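Local coordinates for protein folylpolyglutamate synthase/dihydrofolate synthase (Thermotoga maritima, PDB 1O5Z) that probably adds glutamate to dihydropteroate and to tetrahydrofolate polyglutamates, spending ATP in the presence of magnesium, as a monomeric ligase of the folylpolyglutamate synthase family, at residues Thr54-Gly59 with Leu154-Gly159. Numbering follows the deposited sequence.
Sequences TIHIGG and LEVGLG. With SO4 (sulfate ion), chain B.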
loop_
_atom_site.group_PDB
_atom_site.type_symbol
_atom_site.label_atom_id
_atom_site.label_comp_id
_atom_site.label_asym_id
_atom_site.label_seq_id
_atom_site.Cartn_x
_atom_site.Cartn_y
_atom_site.Cartn_z
ATOM N N THR A 54 -10.198 -10.723 -12.176
ATOM C CA THR A 54 -9.108 -10.333 -11.327
ATOM C C THR A 54 -8.321 -9.238 -12.024
ATOM O O THR A 54 -8.293 -9.176 -13.268
ATOM C CB THR A 54 -8.348 -11.640 -11.031
ATOM O OG1 THR A 54 -8.446 -11.950 -9.615
ATOM C CG2 THR A 54 -6.963 -11.581 -11.336
ATOM N N ILE A 55 -7.766 -8.313 -11.225
ATOM C CA ILE A 55 -6.819 -7.301 -11.737
ATOM C C ILE A 55 -5.617 -7.352 -10.841
ATOM O O ILE A 55 -5.747 -7.462 -9.640
ATOM C CB ILE A 55 -7.436 -5.897 -11.770
ATOM C CG1 ILE A 55 -8.575 -5.880 -12.760
ATOM C CG2 ILE A 55 -6.388 -4.829 -12.142
ATOM C CD1 ILE A 55 -9.457 -4.631 -12.601
ATOM N N HIS A 56 -4.444 -7.326 -11.455
ATOM C CA HIS A 56 -3.231 -7.671 -10.750
ATOM C C HIS A 56 -2.243 -6.539 -10.831
ATOM O O HIS A 56 -1.874 -6.169 -11.928
ATOM C CB HIS A 56 -2.610 -8.945 -11.324
ATOM C CG HIS A 56 -1.656 -9.604 -10.388
ATOM N ND1 HIS A 56 -0.772 -10.577 -10.794
ATOM C CD2 HIS A 56 -1.465 -9.451 -9.056
ATOM C CE1 HIS A 56 -0.069 -10.979 -9.750
ATOM N NE2 HIS A 56 -0.452 -10.296 -8.689
ATOM N N ILE A 57 -1.836 -6.007 -9.666
ATOM C CA ILE A 57 -1.020 -4.792 -9.602
ATOM C C ILE A 57 0.265 -4.930 -8.809
ATOM O O ILE A 57 0.237 -5.061 -7.591
ATOM C CB ILE A 57 -1.862 -3.593 -9.064
ATOM C CG1 ILE A 57 -3.077 -3.346 -9.989
ATOM C CG2 ILE A 57 -1.018 -2.304 -9.043
ATOM C CD1 ILE A 57 -4.203 -3.054 -9.307
ATOM N N GLY A 58 1.388 -4.819 -9.516
ATOM C CA GLY A 58 2.700 -4.811 -8.901
ATOM C C GLY A 58 3.484 -3.548 -9.168
ATOM O O GLY A 58 2.990 -2.572 -9.721
ATOM N N GLY A 59 4.729 -3.563 -8.770
ATOM C CA GLY A 59 5.582 -2.416 -8.936
ATOM C C GLY A 59 6.244 -2.079 -7.625
ATOM O O GLY A 59 5.722 -2.356 -6.571
ATOM N N LEU A 154 -5.845 -7.113 -6.840
ATOM C CA LEU A 154 -4.798 -7.718 -6.043
ATOM C C LEU A 154 -3.514 -6.954 -6.173
ATOM O O LEU A 154 -2.940 -6.865 -7.237
ATOM C CB LEU A 154 -4.573 -9.144 -6.507
ATOM C CG LEU A 154 -5.885 -9.916 -6.655
ATOM C CD1 LEU A 154 -5.643 -11.110 -7.553
ATOM C CD2 LEU A 154 -6.330 -10.327 -5.303
ATOM N N GLU A 155 -3.066 -6.457 -5.041
ATOM C CA GLU A 155 -1.766 -5.901 -4.900
ATOM C C GLU A 155 -0.722 -7.032 -4.658
ATOM O O GLU A 155 -0.839 -7.828 -3.737
ATOM C CB GLU A 155 -1.755 -4.887 -3.725
ATOM C CG GLU A 155 -0.383 -4.277 -3.518
ATOM C CD GLU A 155 -0.256 -3.421 -2.317
ATOM O OE1 GLU A 155 -1.217 -3.282 -1.544
ATOM O OE2 GLU A 155 0.843 -2.860 -2.185
ATOM N N VAL A 156 0.325 -7.031 -5.462
ATOM C CA VAL A 156 1.436 -7.929 -5.285
ATOM C C VAL A 156 2.027 -7.680 -3.909
ATOM O O VAL A 156 2.174 -6.510 -3.466
ATOM C CB VAL A 156 2.501 -7.699 -6.362
ATOM C CG1 VAL A 156 3.725 -8.528 -6.081
ATOM C CG2 VAL A 156 1.920 -7.964 -7.780
ATOM N N GLY A 157 2.332 -8.772 -3.205
ATOM C CA GLY A 157 3.059 -8.691 -1.925
ATOM C C GLY A 157 4.468 -8.166 -2.138
ATOM O O GLY A 157 4.847 -7.165 -1.595
ATOM N N LEU A 158 5.204 -8.827 -3.015
ATOM C CA LEU A 158 6.608 -8.584 -3.228
ATOM C C LEU A 158 7.003 -9.238 -4.555
ATOM O O LEU A 158 6.613 -10.383 -4.816
ATOM C CB LEU A 158 7.382 -9.220 -2.071
ATOM C CG LEU A 158 8.879 -9.290 -2.167
ATOM C CD1 LEU A 158 9.459 -7.892 -2.026
ATOM C CD2 LEU A 158 9.418 -10.166 -1.063
ATOM N N GLY A 159 7.799 -8.537 -5.358
ATOM C CA GLY A 159 8.304 -9.083 -6.619
ATOM C C GLY A 159 7.177 -9.185 -7.619
ATOM O O GLY A 159 6.638 -8.169 -8.121
HETATM S S SO4 B . 8.311 -4.988 -4.437
HETATM O O1 SO4 B . 7.499 -5.184 -3.233
HETATM O O2 SO4 B . 9.070 -3.750 -4.308
HETATM O O3 SO4 B . 7.377 -4.946 -5.569
HETATM O O4 SO4 B . 9.208 -6.111 -4.669
HETATM O O HOH W 1 5.706 -5.788 -7.080
#
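L154, V156 and H56 carry most of the contact between two parallel strands joined by backbone hydrogen bonds, L154 N to I55 O, I57 N to L154 O and, just beyond the end of strand 151-155, V156 N to I57 O. On the face that L154 shares with H56, the leucine methyl CD1 lies 3.6 Å from T54 OG1, a buried hydroxyl oxygen with no polar partner, while L154 CB sits 4.0 Å from H56 CD2. The imidazole has CG anti to the backbone N (chi1 -160°), which turns the ring's CD2 edge toward L154 O and puts NE2 3.4 Å from V156 CG2. That same methyl presses on G58 CA at 3.4 Å, where a side chain on the glycine would collide with it. NE2 is hydrogen-bonded to T165, and an alanine in place of H56 would probably leave that threonine hydroxyl without its mate and open a gap beside L154 and V156. G58 and G59 begin the P-loop, where K63 bonds G59 O; a sulfate, probably from the crystallisation liquor, is held by G159 N. Strands 53-58 and 151-155 are central in the sheet of the Mur ligase middle domain, with strand 173-175 flanking 53-58 and helix 63-77 packing on I57 and E155.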